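Putative neuraminyllactose-binding hemagglutinin homolog (Helicobacter pylori, PDB 3BGH) is an outer-membrane lipoprotein, probably an adhesin of the flagellar sheath that binds neuraminyllactose-type sugars, though its function is not firmly established. Local coordinates at residues Q57-F60 against E61-F65; K200-V203 against H204-E208. All coordinates share one frame; numbering follows the deposited sequence.

Contact 1. Residues Q57-F60 against E61-F65; sequences QKEF and EKSLF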
loop_
_atom_site.group_PDB
_atom_site.type_symbol
_atom_site.label_atom_id
_atom_site.label_comp_id
_atom_site.label_asym_id
_atom_site.label_seq_id
_atom_site.Cartn_x
_atom_site.Cartn_y
_atom_site.Cartn_z
ATOM N N GLN A 57 -6.123 13.508 4.590
ATOM C CA GLN A 57 -6.860 12.664 3.689
ATOM C C GLN A 57 -7.914 13.519 2.972
ATOM O O GLN A 57 -7.913 13.570 1.732
ATOM C CB GLN A 57 -7.502 11.535 4.461
ATOM C CG GLN A 57 -8.490 10.749 3.707
ATOM C CD GLN A 57 -9.311 9.861 4.601
ATOM O OE1 GLN A 57 -9.513 10.177 5.763
ATOM N NE2 GLN A 57 -9.837 8.761 4.059
ATOM N N LYS A 58 -8.783 14.195 3.745
ATOM C CA LYS A 58 -9.848 15.049 3.208
ATOM C C LYS A 58 -9.317 16.093 2.213
ATOM O O LYS A 58 -9.858 16.271 1.133
ATOM C CB LYS A 58 -10.623 15.730 4.344
ATOM C CG LYS A 58 -11.727 14.859 4.935
ATOM C CD LYS A 58 -11.849 15.016 6.488
ATOM C CE LYS A 58 -12.984 14.141 7.055
ATOM N NZ LYS A 58 -12.996 14.006 8.583
ATOM N N GLU A 59 -8.235 16.759 2.578
ATOM C CA GLU A 59 -7.699 17.824 1.777
ATOM C C GLU A 59 -6.991 17.274 0.516
ATOM O O GLU A 59 -7.059 17.872 -0.566
ATOM C CB GLU A 59 -6.823 18.675 2.682
ATOM C CG GLU A 59 -5.563 19.201 2.112
ATOM C CD GLU A 59 -5.627 20.660 1.820
ATOM O OE1 GLU A 59 -6.683 21.114 1.299
ATOM O OE2 GLU A 59 -4.604 21.347 2.085
ATOM N N PHE A 60 -6.332 16.126 0.666
ATOM C CA PHE A 60 -5.831 15.332 -0.456
ATOM C C PHE A 60 -6.973 14.883 -1.401
ATOM O O PHE A 60 -6.843 14.996 -2.616
ATOM C CB PHE A 60 -5.042 14.121 0.088
ATOM C CG PHE A 60 -4.193 13.419 -0.921
ATOM C CD1 PHE A 60 -2.799 13.551 -0.899
ATOM C CD2 PHE A 60 -4.757 12.567 -1.856
ATOM C CE1 PHE A 60 -1.994 12.863 -1.823
ATOM C CE2 PHE A 60 -3.952 11.894 -2.773
ATOM C CZ PHE A 60 -2.577 12.028 -2.758
ATOM N N GLU A 61 -8.072 14.369 -0.866
ATOM C CA GLU A 61 -9.223 13.998 -1.718
ATOM C C GLU A 61 -9.930 15.202 -2.354
ATOM O O GLU A 61 -10.427 15.091 -3.475
ATOM C CB GLU A 61 -10.283 13.222 -0.950
ATOM C CG GLU A 61 -9.936 11.803 -0.664
ATOM C CD GLU A 61 -10.834 11.186 0.417
ATOM O OE1 GLU A 61 -11.624 11.902 1.065
ATOM O OE2 GLU A 61 -10.750 9.973 0.616
ATOM N N LYS A 62 -10.001 16.324 -1.634
ATOM C CA LYS A 62 -10.703 17.517 -2.110
ATOM C C LYS A 62 -9.894 18.174 -3.203
ATOM O O LYS A 62 -10.442 18.561 -4.220
ATOM C CB LYS A 62 -11.015 18.517 -0.963
ATOM C CG LYS A 62 -11.000 20.056 -1.359
ATOM C CD LYS A 62 -11.502 21.019 -0.230
ATOM C CE LYS A 62 -10.833 22.425 -0.270
ATOM N NZ LYS A 62 -9.382 22.382 0.205
ATOM N N SER A 63 -8.587 18.295 -3.014
ATOM C CA SER A 63 -7.765 18.929 -4.025
ATOM C C SER A 63 -7.765 18.208 -5.375
ATOM O O SER A 63 -7.800 18.864 -6.408
ATOM C CB SER A 63 -6.359 19.141 -3.513
ATOM O OG SER A 63 -6.437 19.882 -2.316
ATOM N N LEU A 64 -7.745 16.875 -5.361
ATOM C CA LEU A 64 -7.666 16.061 -6.583
ATOM C C LEU A 64 -8.942 16.249 -7.373
ATOM O O LEU A 64 -8.953 16.328 -8.596
ATOM C CB LEU A 64 -7.484 14.560 -6.255
ATOM C CG LEU A 64 -6.125 13.953 -5.887
ATOM C CD1 LEU A 64 -6.248 12.429 -5.747
ATOM C CD2 LEU A 64 -5.039 14.258 -6.939
ATOM N N PHE A 65 -10.026 16.328 -6.623
ATOM C CA PHE A 65 -11.361 16.434 -7.157
ATOM C C PHE A 65 -11.528 17.778 -7.892
ATOM O O PHE A 65 -12.012 17.824 -9.025
ATOM C CB PHE A 65 -12.304 16.296 -5.977
ATOM C CG PHE A 65 -13.726 16.090 -6.344
ATOM C CD1 PHE A 65 -14.077 15.283 -7.413
ATOM C CD2 PHE A 65 -14.723 16.697 -5.595
ATOM C CE1 PHE A 65 -15.416 15.084 -7.747
ATOM C CE2 PHE A 65 -16.060 16.516 -5.915
ATOM C CZ PHE A 65 -16.417 15.707 -6.994
#
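Glu59, Lys62 and Ser63 meet on one side of helix 54-73, Gln57 and Glu61 on another, and Phe60 and Leu64 on its inner face: a local contact between side chains three and four residues apart, within a single run of helix. The chain of Glu59 bends at chi2 (106°), bringing OE1 to a salt bridge with Lys62 NZ at 3.2 Å, the lysine chain turning at its last torsion to meet it; Lys62 is exposed, while the side chain of Glu59 also touches Leu21 and Phe23. The hydroxyl of Ser63 folds back onto its own helix. With OG placed beside the backbone N (chi1 -56°), it donates to Glu59 O at 2.7 Å. Ser63 N donates to the same oxygen at 2.9 Å, from the other face of the carbonyl plane, so one acceptor is gripped twice and the buried hydroxyl is satisfied within the helix. Helix 54-73 is the crossover of a beta-alpha-beta unit, between the parallel strands 38-48 and 78-82, and the Gln57–Glu61 pair looks toward the first of these. The two chains run side by side with their amide and carboxylate planes 47° apart, but NE2 of Gln57 and OE2 of Glu61 stay 3.8 Å from each other; each bonds instead to strand 38-48, Gln57 NE2 to Ile46 O and Glu61 OE2 to Ile46 N. On the inner face, Phe60 CE2 touches Leu64 CD1 at 3.8 Å, the methyl sitting obliquely to the ring. Phe23 and Tyr198 pack edge-to-face with that ring. The backbone bond from Glu61 N to Gln57 O is short, 2.7 Å, whereas the one from Leu64 N to Phe60 O is weak at 3.4 Å.

Contact 2. Residues K200-V203 against H204-E208; sequences KVMV and HITKE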
loop_
_atom_site.group_PDB
_atom_site.type_symbol
_atom_site.label_atom_id
_atom_site.label_comp_id
_atom_site.label_asym_id
_atom_site.label_seq_id
_atom_site.Cartn_x
_atom_site.Cartn_y
_atom_site.Cartn_z
ATOM N N LYS A 200 2.933 13.427 -7.852
ATOM C CA LYS A 200 2.934 12.238 -8.706
ATOM C C LYS A 200 1.549 11.804 -9.222
ATOM O O LYS A 200 1.445 11.437 -10.401
ATOM C CB LYS A 200 3.629 11.036 -8.039
ATOM C CG LYS A 200 3.814 9.848 -9.002
ATOM C CD LYS A 200 4.317 8.549 -8.329
ATOM C CE LYS A 200 4.720 7.476 -9.363
ATOM N NZ LYS A 200 5.397 6.262 -8.794
ATOM N N VAL A 201 0.509 11.825 -8.376
ATOM C CA VAL A 201 -0.836 11.431 -8.864
ATOM C C VAL A 201 -1.333 12.390 -9.985
ATOM O O VAL A 201 -1.767 11.960 -11.055
ATOM C CB VAL A 201 -1.939 11.291 -7.721
ATOM C CG1 VAL A 201 -3.280 11.036 -8.309
ATOM C CG2 VAL A 201 -1.603 10.143 -6.787
ATOM N N MET A 202 -1.279 13.677 -9.714
ATOM C CA MET A 202 -1.768 14.649 -10.674
ATOM C C MET A 202 -1.013 14.574 -12.004
ATOM O O MET A 202 -1.636 14.664 -13.048
ATOM C CB MET A 202 -1.709 16.054 -10.085
ATOM C CG MET A 202 -2.872 16.396 -9.136
ATOM S SD MET A 202 -4.479 16.258 -9.880
ATOM C CE MET A 202 -4.304 17.397 -11.239
ATOM N N VAL A 203 0.312 14.406 -11.969
ATOM C CA VAL A 203 1.123 14.306 -13.184
ATOM C C VAL A 203 0.763 13.069 -14.001
ATOM O O VAL A 203 0.665 13.119 -15.226
ATOM C CB VAL A 203 2.627 14.201 -12.857
ATOM C CG1 VAL A 203 3.422 13.801 -14.094
ATOM C CG2 VAL A 203 3.182 15.518 -12.319
ATOM N N HIS A 204 0.600 11.935 -13.338
ATOM C CA HIS A 204 0.330 10.715 -14.061
ATOM C C HIS A 204 -1.078 10.744 -14.619
ATOM O O HIS A 204 -1.271 10.368 -15.740
ATOM C CB HIS A 204 0.579 9.478 -13.186
ATOM C CG HIS A 204 2.030 9.148 -13.007
ATOM N ND1 HIS A 204 2.515 7.858 -13.062
ATOM C CD2 HIS A 204 3.102 9.941 -12.768
ATOM C CE1 HIS A 204 3.821 7.875 -12.874
ATOM N NE2 HIS A 204 4.205 9.127 -12.690
ATOM N N ILE A 205 -2.058 11.190 -13.845
ATOM C CA ILE A 205 -3.412 11.243 -14.358
ATOM C C ILE A 205 -3.567 12.284 -15.466
ATOM O O ILE A 205 -4.237 12.026 -16.446
ATOM C CB ILE A 205 -4.457 11.517 -13.290
ATOM C CG1 ILE A 205 -4.736 10.266 -12.467
ATOM C CG2 ILE A 205 -5.792 11.916 -13.959
ATOM C CD1 ILE A 205 -5.622 10.526 -11.245
ATOM N N THR A 206 -2.960 13.455 -15.310
ATOM C CA THR A 206 -3.112 14.486 -16.329
ATOM C C THR A 206 -2.510 13.986 -17.626
ATOM O O THR A 206 -3.076 14.246 -18.688
ATOM C CB THR A 206 -2.451 15.825 -15.953
ATOM O OG1 THR A 206 -1.112 15.568 -15.507
ATOM C CG2 THR A 206 -3.243 16.537 -14.863
ATOM N N LYS A 207 -1.382 13.265 -17.557
ATOM C CA LYS A 207 -0.801 12.702 -18.776
ATOM C C LYS A 207 -1.627 11.532 -19.316
ATOM O O LYS A 207 -1.670 11.314 -20.550
ATOM C CB LYS A 207 0.673 12.336 -18.620
ATOM C CG LYS A 207 1.544 13.585 -18.487
ATOM C CD LYS A 207 2.958 13.306 -17.940
ATOM C CE LYS A 207 3.748 14.633 -17.830
ATOM N NZ LYS A 207 5.218 14.422 -17.600
ATOM N N GLU A 208 -2.308 10.803 -18.429
ATOM C CA GLU A 208 -3.136 9.709 -18.902
ATOM C C GLU A 208 -4.402 10.173 -19.605
ATOM O O GLU A 208 -4.902 9.482 -20.465
ATOM C CB GLU A 208 -3.510 8.711 -17.794
ATOM C CG GLU A 208 -4.007 7.359 -18.344
ATOM C CD GLU A 208 -2.980 6.653 -19.293
ATOM O OE1 GLU A 208 -3.356 5.632 -19.913
ATOM O OE2 GLU A 208 -1.805 7.091 -19.419
#
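Lys200 lays its aliphatic chain over the imidazole of His204, one turn further along helix 186-208, in a local i to i+4 contact. CG stands over one ring face, 4.1 Å from the centroid and 28° off the normal, a CH-pi contact, and CE comes to 3.6 Å from His204 CE1. The lysine is stretched throughout, with chi1 at -172°, which carries its NZ past the ring to a hydrogen bond with Asp151 O. Thr206 is set differently: its OG1 lies between the backbone N and the carbonyl carbon (chi1 49°), facing two carbonyls, Met202 O at 2.7 Å and Val203 O at 3.0 Å. Its CG2 meets Met202 CE at 3.9 Å, where the doubly bent methionine crosses it at about a right angle. Val201 and Ile205 point the same way, CG1 against CD1 at 3.8 Å, while the extended Lys207 runs alongside Val203, its CE resting near CG1. This helix lies between its neighbours: Val201 and Ile205 pack on strands 123-137 and 144-161 and also touch helix 54-73, which Met202 and Thr206 meet as well, while His204 packs on Phe148 of strand 144-161.

In the fold
Contact 1 comes first along the chain, on helix 54-73, and contact 2 follows on helix 186-208, after the strands of the sheet have been laid down. Their centres are about 15 Å apart, yet the helices touch directly: Leu64 CD2 packs against Met202 SD at 3.6 Å and against Val201 CG1 at 3.9 Å. Both helices pack on the mixed five-stranded sheet, helix 54-73 on strand 38-48 and helix 186-208 on the antiparallel strands 123-137 and 144-161, and they touch each other between them. Helix 186-208 is thereby joined to the beta-alpha-beta unit in one hydrophobic core.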